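Local structure of hypothetical protein ST2348 (Sulfolobus tokodaii, 2EF7) at residues 84-89 with 117-122; 4-9 with 112-117. The protein is of unknown function but carries a pair of CBS domains, a module that in many relatives binds adenosine nucleotides and regulates a partner protein or domain. All blocks are in the same frame, centred on the assembly; numbering follows the deposited sequence.

Overall arrangement
Both contacts belong to the half of the chain built around the second CBS domain, on the same side of the chain's centre, and their centres lie about 6 Å apart. Interaction 1 packs the start of helix 86-96 on helix 116-126. Interaction 2 lays the N-terminal segment 4-9 against the strand that leads into helix 116-126. The two also touch directly. Val6 N lies 2.8 Å from Ser84 O, and Ile86 N lies 2.8 Å from Glu4 O, both probable hydrogen bonds. These tie 4-9 to 84-89. Segment 117-122 is reached separately, where Tyr9 O packs on Asp118. Both sites also reach the second subunit.

Interaction 1 (84-89 with 117-122); sequences SPITGA and RDITRA
Ile86 and Ile119 meet methyl to methyl, with CG2 of Ile86 3.6 Å from CG2 of Ile119. The two side chains run antiparallel past one another. Each Ile holds CG2 anti to its backbone N, and this branch makes the closest approach. The other branch of Ile86 turns to Ala122, whose CB lies 4.1 Å from Ile86 CG1. The long branch of Ile119 is extended (chi2 -178°) and carries CD1 to Ala89, where the backbone Ala89 C is nearest at 4.1 Å. All four residues are buried, and the side-chain contacts between the segments are apolar.

Polar groups of helix 116-126 lie off this interface. Asp118 and Arg121 are three residues apart, about one turn. Arg121 NH1 and NH2 both donate to the single oxygen OD1 of Asp118, which lies in the guanidinium plane. The NH1 to OD1 bond is 2.9 Å long and uses the anti lone pair of OD1. Arg121 NH2 also makes a weak bond to Tyr9 O, which links the ion pair to segment 4-9. Asp118 OD2 accepts from Ser115 N at the helix start. Thr120 OG1 bonds back to Arg117 O at 3.0 Å, from above the carbonyl plane. On the other segment, Pro85 occupies the N-cap position, and its O takes the Gly88 N bond of 2.9 Å.

The contact joins helices 86-96 and 116-126 of the second CBS domain. Ile119 continues onto Leu90 and Met93 of helix 86-96. Ala122 also meets Tyr9 of the N-terminal segment, while Thr87 and Thr120 pack on Leu90 and Ile123 of the second subunit.

Interaction 2 (4-9 with 112-117); sequences EIVKEY and GIISIR
Val6 and Tyr9 make a small buried apolar contact with Ile114, where segment 4-9 packs beside strand 110-115. It brings the start of the chain, counted by sequence with the first CBS domain, onto the second CBS domain, near the C-terminal helix. One methyl does the touching. Ile114 CD1 reaches into the turn of segment 4-9, 3.7 Å from Tyr9 C and 3.9 Å from Tyr9 CB. The same methyl lies 4.2 Å from Val6 CG1. Ile114 CG1 anti to the backbone N (chi1 -176°), with chi2 at an unstaggered 99°, directs CD1 at this turn.

The turn that receives the methyl is held by its own backbone. Tyr9 N bonds to Val6 O at 2.8 Å, and Glu8 N bonds to Ile5 O at 3.0 Å. The Tyr9 ring leads away from the strand. Its OH lies close to carboxylate oxygens of both Glu4 and Asp125, 2.7 Å from Glu4 OE2, which probably restrains the far end of the ring.

On the strand side, Ser115 is the N-cap of helix 116-126, and its OG accepts a weak bond from Arg117 N. Ile114 also packs on Leu101 and Val103 of strand 100-104 and on Met93 of helix 86-96. Val6 meets Val103 too, and Tyr9 lies against Ile86.

Interaction 1 (84-89 with 117-122)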
loop_
_atom_site.group_PDB
_atom_site.type_symbol
_atom_site.label_atom_id
_atom_site.label_comp_id
_atom_site.label_asym_id
_atom_site.label_seq_id
_atom_site.Cartn_x
_atom_site.Cartn_y
_atom_site.Cartn_z
ATOM N N SER A 84 -3.570 -24.728 0.979
ATOM C CA SER A 84 -3.504 -24.272 -0.416
ATOM C C SER A 84 -2.358 -23.320 -0.698
ATOM O O SER A 84 -1.961 -22.527 0.162
ATOM C CB SER A 84 -4.777 -23.531 -0.820
ATOM O OG SER A 84 -5.927 -24.344 -0.671
ATOM N N PRO A 85 -1.814 -23.387 -1.927
ATOM C CA PRO A 85 -0.719 -22.496 -2.310
ATOM C C PRO A 85 -1.336 -21.097 -2.418
ATOM O O PRO A 85 -2.524 -20.957 -2.701
ATOM C CB PRO A 85 -0.294 -23.026 -3.677
ATOM C CG PRO A 85 -0.645 -24.488 -3.606
ATOM C CD PRO A 85 -1.997 -24.458 -2.923
ATOM N N ILE A 86 -0.524 -20.076 -2.186
ATOM C CA ILE A 86 -0.968 -18.690 -2.254
ATOM C C ILE A 86 -1.739 -18.364 -3.532
ATOM O O ILE A 86 -2.806 -17.766 -3.486
ATOM C CB ILE A 86 0.251 -17.745 -2.160
ATOM C CG1 ILE A 86 0.886 -17.884 -0.778
ATOM C CG2 ILE A 86 -0.162 -16.298 -2.444
ATOM C CD1 ILE A 86 -0.024 -17.465 0.353
ATOM N N THR A 87 -1.190 -18.760 -4.672
ATOM C CA THR A 87 -1.827 -18.474 -5.951
ATOM C C THR A 87 -3.183 -19.135 -6.091
ATOM O O THR A 87 -4.019 -18.685 -6.871
ATOM C CB THR A 87 -0.924 -18.881 -7.123
ATOM O OG1 THR A 87 -0.618 -20.276 -7.050
ATOM C CG2 THR A 87 0.360 -18.088 -7.073
ATOM N N GLY A 88 -3.406 -20.199 -5.331
ATOM C CA GLY A 88 -4.691 -20.862 -5.379
ATOM C C GLY A 88 -5.737 -19.917 -4.822
ATOM O O GLY A 88 -6.825 -19.758 -5.387
ATOM N N ALA A 89 -5.409 -19.289 -3.698
ATOM C CA ALA A 89 -6.316 -18.333 -3.077
ATOM C C ALA A 89 -6.530 -17.178 -4.065
ATOM O O ALA A 89 -7.641 -16.670 -4.215
ATOM C CB ALA A 89 -5.715 -17.810 -1.772
ATOM N N ARG A 117 -4.248 -8.475 -0.028
ATOM C CA ARG A 117 -3.032 -7.805 0.426
ATOM C C ARG A 117 -2.063 -8.818 1.013
ATOM O O ARG A 117 -0.843 -8.636 0.936
ATOM C CB ARG A 117 -3.341 -6.733 1.475
ATOM C CG ARG A 117 -4.171 -5.566 0.964
ATOM C CD ARG A 117 -3.627 -5.013 -0.349
ATOM N NE ARG A 117 -4.327 -3.794 -0.755
ATOM C CZ ARG A 117 -4.373 -3.331 -2.002
ATOM N NH1 ARG A 117 -3.764 -3.987 -2.982
ATOM N NH2 ARG A 117 -5.026 -2.207 -2.269
ATOM N N ASP A 118 -2.604 -9.879 1.616
ATOM C CA ASP A 118 -1.756 -10.919 2.189
ATOM C C ASP A 118 -1.013 -11.597 1.040
ATOM O O ASP A 118 0.145 -11.985 1.180
ATOM C CB ASP A 118 -2.584 -11.969 2.934
ATOM C CG ASP A 118 -3.173 -11.446 4.227
ATOM O OD1 ASP A 118 -2.429 -10.816 5.014
ATOM O OD2 ASP A 118 -4.378 -11.679 4.465
ATOM N N ILE A 119 -1.697 -11.731 -0.096
ATOM C CA ILE A 119 -1.121 -12.366 -1.274
ATOM C C ILE A 119 0.055 -11.586 -1.862
ATOM O O ILE A 119 1.103 -12.161 -2.149
ATOM C CB ILE A 119 -2.199 -12.588 -2.354
ATOM C CG1 ILE A 119 -3.266 -13.548 -1.804
ATOM C CG2 ILE A 119 -1.566 -13.147 -3.628
ATOM C CD1 ILE A 119 -4.365 -13.888 -2.778
ATOM N N THR A 120 -0.108 -10.280 -2.033
ATOM C CA THR A 120 0.982 -9.468 -2.573
ATOM C C THR A 120 2.154 -9.398 -1.598
ATOM O O THR A 120 3.304 -9.276 -2.016
ATOM C CB THR A 120 0.519 -8.039 -2.903
ATOM O OG1 THR A 120 -0.169 -7.484 -1.777
ATOM C CG2 THR A 120 -0.398 -8.048 -4.112
ATOM N N ARG A 121 1.870 -9.466 -0.300
ATOM C CA ARG A 121 2.941 -9.439 0.689
ATOM C C ARG A 121 3.749 -10.726 0.555
ATOM O O ARG A 121 4.977 -10.714 0.670
ATOM C CB ARG A 121 2.382 -9.333 2.115
ATOM C CG ARG A 121 3.463 -9.412 3.191
ATOM C CD ARG A 121 2.948 -9.056 4.586
ATOM N NE ARG A 121 2.295 -10.166 5.283
ATOM C CZ ARG A 121 0.996 -10.434 5.228
ATOM N NH1 ARG A 121 0.189 -9.672 4.503
ATOM N NH2 ARG A 121 0.500 -11.463 5.906
ATOM N N ALA A 122 3.047 -11.835 0.321
ATOM C CA ALA A 122 3.689 -13.131 0.149
ATOM C C ALA A 122 4.556 -13.115 -1.114
ATOM O O ALA A 122 5.626 -13.732 -1.157
ATOM C CB ALA A 122 2.633 -14.230 0.045
#

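Interaction 2 (4-9 with 112-117)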
loop_
_atom_site.group_PDB
_atom_site.type_symbol
_atom_site.label_atom_id
_atom_site.label_comp_id
_atom_site.label_asym_id
_atom_site.label_seq_id
_atom_site.Cartn_x
_atom_site.Cartn_y
_atom_site.Cartn_z
ATOM N N GLU A 4 4.352 -20.663 -1.579
ATOM C CA GLU A 4 4.032 -20.200 -0.230
ATOM C C GLU A 4 2.618 -20.738 -0.038
ATOM O O GLU A 4 1.910 -20.927 -1.023
ATOM C CB GLU A 4 3.987 -18.672 -0.177
ATOM C CG GLU A 4 5.303 -17.985 -0.426
ATOM C CD GLU A 4 6.188 -17.995 0.795
ATOM O OE1 GLU A 4 6.340 -19.074 1.405
ATOM O OE2 GLU A 4 6.733 -16.925 1.140
ATOM N N ILE A 5 2.196 -20.993 1.198
ATOM C CA ILE A 5 0.842 -21.499 1.410
ATOM C C ILE A 5 -0.000 -20.573 2.285
ATOM O O ILE A 5 0.524 -19.884 3.152
ATOM C CB ILE A 5 0.841 -22.927 2.023
ATOM C CG1 ILE A 5 1.381 -22.899 3.453
ATOM C CG2 ILE A 5 1.685 -23.864 1.157
ATOM C CD1 ILE A 5 1.180 -24.217 4.202
ATOM N N VAL A 6 -1.305 -20.568 2.031
ATOM C CA VAL A 6 -2.278 -19.743 2.754
ATOM C C VAL A 6 -2.045 -19.659 4.265
ATOM O O VAL A 6 -2.009 -18.574 4.840
ATOM C CB VAL A 6 -3.712 -20.273 2.485
ATOM C CG1 VAL A 6 -4.727 -19.539 3.347
ATOM C CG2 VAL A 6 -4.044 -20.105 1.000
ATOM N N LYS A 7 -1.890 -20.821 4.887
ATOM C CA LYS A 7 -1.660 -20.951 6.321
ATOM C C LYS A 7 -0.622 -19.968 6.883
ATOM O O LYS A 7 -0.816 -19.400 7.958
ATOM C CB LYS A 7 -1.239 -22.400 6.616
ATOM C CG LYS A 7 -1.043 -22.754 8.080
ATOM C CD LYS A 7 -0.591 -24.205 8.216
ATOM C CE LYS A 7 -0.402 -24.599 9.672
ATOM N NZ LYS A 7 -1.685 -24.558 10.426
ATOM N N GLU A 8 0.473 -19.752 6.157
ATOM C CA GLU A 8 1.525 -18.843 6.634
ATOM C C GLU A 8 1.237 -17.358 6.444
ATOM O O GLU A 8 1.977 -16.513 6.963
ATOM C CB GLU A 8 2.861 -19.171 5.952
ATOM C CG GLU A 8 3.411 -20.557 6.309
ATOM C CD GLU A 8 3.514 -20.757 7.817
ATOM O OE1 GLU A 8 2.841 -21.690 8.346
ATOM O OE2 GLU A 8 4.250 -19.975 8.473
ATOM N N TYR A 9 0.172 -17.021 5.719
ATOM C CA TYR A 9 -0.132 -15.610 5.486
ATOM C C TYR A 9 -1.515 -15.148 5.916
ATOM O O TYR A 9 -1.814 -13.954 5.884
ATOM C CB TYR A 9 0.082 -15.276 4.007
ATOM C CG TYR A 9 1.540 -15.229 3.639
ATOM C CD1 TYR A 9 2.260 -14.037 3.729
ATOM C CD2 TYR A 9 2.226 -16.390 3.290
ATOM C CE1 TYR A 9 3.623 -14.004 3.489
ATOM C CE2 TYR A 9 3.596 -16.366 3.049
ATOM C CZ TYR A 9 4.285 -15.170 3.152
ATOM O OH TYR A 9 5.638 -15.139 2.921
ATOM N N GLY A 112 -9.056 -19.110 9.647
ATOM C CA GLY A 112 -8.588 -17.748 9.474
ATOM C C GLY A 112 -9.200 -17.050 8.271
ATOM O O GLY A 112 -10.167 -17.540 7.680
ATOM N N ILE A 113 -8.619 -15.906 7.916
ATOM C CA ILE A 113 -9.054 -15.088 6.788
ATOM C C ILE A 113 -7.811 -14.639 6.026
ATOM O O ILE A 113 -6.850 -14.186 6.644
ATOM C CB ILE A 113 -9.797 -13.807 7.269
ATOM C CG1 ILE A 113 -11.116 -14.184 7.930
ATOM C CG2 ILE A 113 -10.036 -12.861 6.097
ATOM C CD1 ILE A 113 -12.053 -14.927 7.017
ATOM N N ILE A 114 -7.835 -14.776 4.698
ATOM C CA ILE A 114 -6.716 -14.373 3.843
ATOM C C ILE A 114 -7.220 -13.294 2.888
ATOM O O ILE A 114 -8.303 -13.419 2.324
ATOM C CB ILE A 114 -6.150 -15.578 3.009
ATOM C CG1 ILE A 114 -4.920 -15.141 2.212
ATOM C CG2 ILE A 114 -7.190 -16.108 2.037
ATOM C CD1 ILE A 114 -3.618 -15.505 2.858
ATOM N N SER A 115 -6.441 -12.232 2.707
ATOM C CA SER A 115 -6.856 -11.143 1.829
ATOM C C SER A 115 -5.883 -10.937 0.678
ATOM O O SER A 115 -4.744 -11.399 0.714
ATOM C CB SER A 115 -6.966 -9.839 2.617
ATOM O OG SER A 115 -5.675 -9.323 2.891
ATOM N N ILE A 116 -6.345 -10.220 -0.337
ATOM C CA ILE A 116 -5.533 -9.939 -1.505
ATOM C C ILE A 116 -4.221 -9.258 -1.102
ATOM O O ILE A 116 -3.196 -9.444 -1.756
ATOM C CB ILE A 116 -6.303 -9.043 -2.504
ATOM C CG1 ILE A 116 -5.508 -8.919 -3.804
ATOM C CG2 ILE A 116 -6.583 -7.680 -1.882
ATOM C CD1 ILE A 116 -5.347 -10.236 -4.536
ATOM N N ARG A 117 -4.248 -8.475 -0.028
ATOM C CA ARG A 117 -3.032 -7.805 0.426
ATOM C C ARG A 117 -2.063 -8.818 1.013
ATOM O O ARG A 117 -0.843 -8.636 0.936
ATOM C CB ARG A 117 -3.341 -6.733 1.475
ATOM C CG ARG A 117 -4.171 -5.566 0.964
ATOM C CD ARG A 117 -3.627 -5.013 -0.349
ATOM N NE ARG A 117 -4.327 -3.794 -0.755
ATOM C CZ ARG A 117 -4.373 -3.331 -2.002
ATOM N NH1 ARG A 117 -3.764 -3.987 -2.982
ATOM N NH2 ARG A 117 -5.026 -2.207 -2.269
#